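Local coordinates for putative beta-glucosidase (Bifidobacterium adolescentis, PDB 5WAB), which hydrolyses beta-glucosides as a glycoside hydrolase family 3 enzyme, and is predicted to release terminal arabinopyranose from ginsenoside Rb2, at residues D323-P327 against K442-V446; E391-V395 against L433-V437. All coordinates share one frame; numbering follows the deposited sequence.

Contact 1 of 2, residues D323-P327 against K442-V446; sequences DDILP and KNIVV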
loop_
_atom_site.group_PDB
_atom_site.type_symbol
_atom_site.label_atom_id
_atom_site.label_comp_id
_atom_site.label_asym_id
_atom_site.label_seq_id
_atom_site.Cartn_x
_atom_site.Cartn_y
_atom_site.Cartn_z
ATOM N N ASP A 323 -14.573 11.313 25.824
ATOM C CA ASP A 323 -15.626 10.874 26.737
ATOM C C ASP A 323 -16.182 9.507 26.368
ATOM O O ASP A 323 -17.290 9.157 26.790
ATOM C CB ASP A 323 -16.764 11.896 26.809
ATOM C CG ASP A 323 -16.291 13.260 27.253
ATOM O OD1 ASP A 323 -15.415 13.333 28.146
ATOM O OD2 ASP A 323 -16.794 14.260 26.701
ATOM N N ASP A 324 -15.433 8.742 25.571
ATOM C CA ASP A 324 -15.851 7.424 25.100
ATOM C C ASP A 324 -17.239 7.488 24.465
ATOM O O ASP A 324 -18.127 6.682 24.762
ATOM C CB ASP A 324 -15.805 6.394 26.231
ATOM C CG ASP A 324 -14.389 6.031 26.636
ATOM O OD1 ASP A 324 -13.676 5.416 25.815
ATOM O OD2 ASP A 324 -13.987 6.355 27.773
ATOM N N ILE A 325 -17.419 8.466 23.572
ATOM C CA ILE A 325 -18.675 8.577 22.838
ATOM C C ILE A 325 -18.879 7.358 21.948
ATOM O O ILE A 325 -20.018 6.965 21.666
ATOM C CB ILE A 325 -18.701 9.892 22.031
ATOM C CG1 ILE A 325 -20.026 10.060 21.285
ATOM C CG2 ILE A 325 -17.528 9.956 21.064
ATOM C CD1 ILE A 325 -20.209 11.437 20.674
ATOM N N LEU A 326 -17.793 6.736 21.500
ATOM C CA LEU A 326 -17.866 5.436 20.849
ATOM C C LEU A 326 -17.401 4.353 21.815
ATOM O O LEU A 326 -16.392 4.537 22.514
ATOM C CB LEU A 326 -17.002 5.400 19.588
ATOM C CG LEU A 326 -17.504 6.218 18.398
ATOM C CD1 LEU A 326 -16.390 6.395 17.383
ATOM C CD2 LEU A 326 -18.717 5.573 17.748
ATOM N N PRO A 327 -18.093 3.204 21.882
ATOM C CA PRO A 327 -19.282 2.828 21.109
ATOM C C PRO A 327 -20.590 3.483 21.548
ATOM O O PRO A 327 -20.725 3.940 22.687
ATOM C CB PRO A 327 -19.380 1.311 21.330
ATOM C CG PRO A 327 -18.176 0.919 22.127
ATOM C CD PRO A 327 -17.700 2.137 22.815
ATOM N N LYS A 442 -23.243 18.716 20.703
ATOM C CA LYS A 442 -21.805 18.515 20.764
ATOM C C LYS A 442 -21.410 17.047 20.683
ATOM O O LYS A 442 -20.233 16.750 20.448
ATOM C CB LYS A 442 -21.243 19.139 22.047
ATOM C CG LYS A 442 -22.032 20.359 22.524
ATOM C CD LYS A 442 -21.181 21.316 23.349
ATOM C CE LYS A 442 -20.397 22.268 22.453
ATOM N NZ LYS A 442 -21.294 23.169 21.671
ATOM N N ASN A 443 -22.359 16.127 20.856
ATOM C CA ASN A 443 -22.077 14.693 20.823
ATOM C C ASN A 443 -22.081 14.248 19.366
ATOM O O ASN A 443 -23.034 13.646 18.863
ATOM C CB ASN A 443 -23.096 13.921 21.648
ATOM C CG ASN A 443 -22.944 14.168 23.127
ATOM O OD1 ASN A 443 -21.829 14.278 23.636
ATOM N ND2 ASN A 443 -24.066 14.276 23.828
ATOM N N ILE A 444 -20.984 14.558 18.680
ATOM C CA ILE A 444 -20.834 14.299 17.253
ATOM C C ILE A 444 -19.742 13.258 17.052
ATOM O O ILE A 444 -18.665 13.355 17.650
ATOM C CB ILE A 444 -20.497 15.585 16.483
ATOM C CG1 ILE A 444 -21.569 16.648 16.720
ATOM C CG2 ILE A 444 -20.360 15.285 15.002
ATOM C CD1 ILE A 444 -21.375 17.908 15.926
ATOM N N VAL A 445 -20.033 12.250 16.236
ATOM C CA VAL A 445 -19.022 11.343 15.705
ATOM C C VAL A 445 -18.945 11.569 14.202
ATOM O O VAL A 445 -19.952 11.434 13.494
ATOM C CB VAL A 445 -19.330 9.873 16.028
ATOM C CG1 VAL A 445 -18.196 8.988 15.542
ATOM C CG2 VAL A 445 -19.544 9.680 17.517
ATOM N N VAL A 446 -17.761 11.926 13.717
ATOM C CA VAL A 446 -17.509 12.115 12.295
ATOM C C VAL A 446 -16.848 10.855 11.745
ATOM O O VAL A 446 -15.829 10.400 12.277
ATOM C CB VAL A 446 -16.641 13.359 12.048
ATOM C CG1 VAL A 446 -16.121 13.380 10.617
ATOM C CG2 VAL A 446 -17.441 14.614 12.344
#
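One face of the peptide group between Asn443 and Ile444 is covered by the end of Ile325, whose CD1 stands almost straight above the carbonyl carbon, 3.6 Å from Asn443 C. The N-H of this peptide makes a weak bond, Ile444 N to Lys442 O at 2.9 Å, across the inverse gamma turn centred on Asn443. The Asn443 side chain joins in through CB, 3.9 Å from Ile325 CD1. The isoleucine reaches this far because its chain is fully drawn out, CG1 trans to the backbone nitrogen (chi1 -178°) and CD1 extended beyond it. On the way it runs past Val445 in the opposite direction, CD1 lying 3.7 Å from Val445 CG2. The valine thus works as a fork: its other branch, CG1, takes Leu326 CD1 at 3.7 Å, so two consecutive loop residues close on one strand residue by purely apolar packing. Leu326 is steadied by a hydrogen bond from its N to Asn321 OD1, and a cis peptide turns the chain into Pro327. The contact lays the loop between strands 317-321 and 334-337 on one face of the mixed sheet in the C-terminal GH3 domain. Strand 444-449 pairs there with strands 403-409 and 465-468; Val445 also touches Leu405, whereas Ile444 points to the other face, into helix 428-438.

Contact 2 of 2, residues E391-V395 against L433-V437; sequences EAEAV and LLKAV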
loop_
_atom_site.group_PDB
_atom_site.type_symbol
_atom_site.label_atom_id
_atom_site.label_comp_id
_atom_site.label_asym_id
_atom_site.label_seq_id
_atom_site.Cartn_x
_atom_site.Cartn_y
_atom_site.Cartn_z
ATOM N N GLU A 391 -29.030 22.061 4.985
ATOM C CA GLU A 391 -28.261 22.349 6.190
ATOM C C GLU A 391 -29.176 22.550 7.390
ATOM O O GLU A 391 -28.905 22.034 8.481
ATOM C CB GLU A 391 -27.388 23.582 5.953
ATOM C CG GLU A 391 -26.472 23.972 7.096
ATOM C CD GLU A 391 -25.509 25.082 6.698
ATOM O OE1 GLU A 391 -24.808 24.917 5.677
ATOM O OE2 GLU A 391 -25.474 26.129 7.385
ATOM N N ALA A 392 -30.274 23.287 7.203
ATOM C CA ALA A 392 -31.218 23.520 8.291
ATOM C C ALA A 392 -31.917 22.233 8.716
ATOM O O ALA A 392 -32.161 22.023 9.910
ATOM C CB ALA A 392 -32.241 24.578 7.881
ATOM N N GLU A 393 -32.272 21.372 7.757
ATOM C CA GLU A 393 -32.876 20.092 8.113
ATOM C C GLU A 393 -31.929 19.259 8.965
ATOM O O GLU A 393 -32.352 18.625 9.940
ATOM C CB GLU A 393 -33.273 19.311 6.859
ATOM C CG GLU A 393 -33.912 17.960 7.182
ATOM C CD GLU A 393 -33.848 16.966 6.035
ATOM O OE1 GLU A 393 -33.270 17.296 4.975
ATOM O OE2 GLU A 393 -34.369 15.842 6.205
ATOM N N ALA A 394 -30.637 19.259 8.621
ATOM C CA ALA A 394 -29.671 18.490 9.396
ATOM C C ALA A 394 -29.510 19.063 10.794
ATOM O O ALA A 394 -29.174 18.325 11.726
ATOM C CB ALA A 394 -28.322 18.446 8.679
ATOM N N VAL A 395 -29.728 20.369 10.958
ATOM C CA VAL A 395 -29.661 20.967 12.287
ATOM C C VAL A 395 -30.884 20.578 13.109
ATOM O O VAL A 395 -30.779 20.336 14.318
ATOM C CB VAL A 395 -29.489 22.494 12.197
ATOM C CG1 VAL A 395 -29.605 23.118 13.578
ATOM C CG2 VAL A 395 -28.143 22.837 11.590
ATOM N N LEU A 433 -21.362 22.716 7.653
ATOM C CA LEU A 433 -22.458 21.950 8.239
ATOM C C LEU A 433 -22.066 21.385 9.596
ATOM O O LEU A 433 -22.872 21.389 10.535
ATOM C CB LEU A 433 -22.884 20.828 7.297
ATOM C CG LEU A 433 -23.901 19.863 7.901
ATOM C CD1 LEU A 433 -25.244 20.541 8.058
ATOM C CD2 LEU A 433 -24.025 18.620 7.043
ATOM N N LEU A 434 -20.835 20.889 9.717
ATOM C CA LEU A 434 -20.368 20.382 11.001
ATOM C C LEU A 434 -20.376 21.477 12.062
ATOM O O LEU A 434 -20.822 21.247 13.194
ATOM C CB LEU A 434 -18.969 19.786 10.850
ATOM C CG LEU A 434 -18.246 19.373 12.136
ATOM C CD1 LEU A 434 -19.066 18.378 12.949
ATOM C CD2 LEU A 434 -16.868 18.803 11.809
ATOM N N LYS A 435 -19.906 22.680 11.712
ATOM C CA LYS A 435 -19.925 23.788 12.665
ATOM C C LYS A 435 -21.346 24.124 13.091
ATOM O O LYS A 435 -21.606 24.375 14.275
ATOM C CB LYS A 435 -19.257 25.028 12.063
ATOM C CG LYS A 435 -17.753 24.916 11.836
ATOM C CD LYS A 435 -17.252 25.987 10.864
ATOM C CE LYS A 435 -15.776 26.315 11.092
ATOM N NZ LYS A 435 -14.899 25.107 11.044
ATOM N N ALA A 436 -22.284 24.122 12.141
ATOM C CA ALA A 436 -23.669 24.448 12.460
ATOM C C ALA A 436 -24.303 23.372 13.328
ATOM O O ALA A 436 -25.040 23.681 14.270
ATOM C CB ALA A 436 -24.471 24.643 11.176
ATOM N N VAL A 437 -24.039 22.102 13.024
ATOM C CA VAL A 437 -24.587 21.032 13.847
ATOM C C VAL A 437 -23.997 21.090 15.253
ATOM O O VAL A 437 -24.710 20.899 16.247
ATOM C CB VAL A 437 -24.354 19.667 13.172
ATOM C CG1 VAL A 437 -24.666 18.523 14.131
ATOM C CG2 VAL A 437 -25.196 19.552 11.907
#
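Leu433 has more surface buried here than any other residue, and its CD1 methyl does the work. It fits between two residues one turn apart on the facing helix, 3.8 Å from Glu391 CG and 3.8 Å from Ala394 CB. With CG opposite the backbone nitrogen (chi1 173°), the leucine sends this methyl across the gap that separates the helices, while Ala394, whose CB points toward the partner helix, meets it with that one methyl. Glu391 comes next in buried area, and it contributes mainly as a hydrocarbon. It slides alongside Leu433 in the opposite direction, its extended chain carrying the carboxylate toward the partner helix, where OE2 lies 4.2 Å from Ala436 CB in simple van der Waals contact. Its other oxygen, OE1, forms a long, weak ion pair with Arg388 one turn earlier. Val395 completes the trio a turn further on. Its CG2 branch rests 4.1 Å from Ala436 CB and 4.4 Å from Val437 CG2, touching both residues, Val437 the more loosely. The segments run in the same general direction, their axes 9.6 Å apart at closest approach and inclined by 36°, an example of neighbouring helices packed through alanine, valine and leucine side chains and the hydrocarbon part of a glutamate. Helices 388-399 and 428-438 lie side by side on one face of the C-terminal-domain sheet. Ala394, Leu433 and Val437 all touch Ile337 of strand 334-337, while Val437 reaches on to Met406 of strand 403-409 and Ile444 of strand 444-449.

Both contacts belong to the sheet of the C-terminal GH3 domain, but to its two different faces, with centres about 17 Å apart. Contact 1, largely buried although Asn443 is exposed, presses a loop onto a strand and includes a peptide face among its surfaces; contact 2, partly buried, joins helix to helix, letting a glutamate chain share the packing at its more open side. They meet through consecutive elements, helix 428-438 and strand 444-449: Ile444 CD1 lies 3.8 Å from Leu434 CD1. Along the chain, contact 2 is nested within the loop that contact 1 closes. Apolar packing dominates both, showing how one sheet is clothed by loop and helix alike.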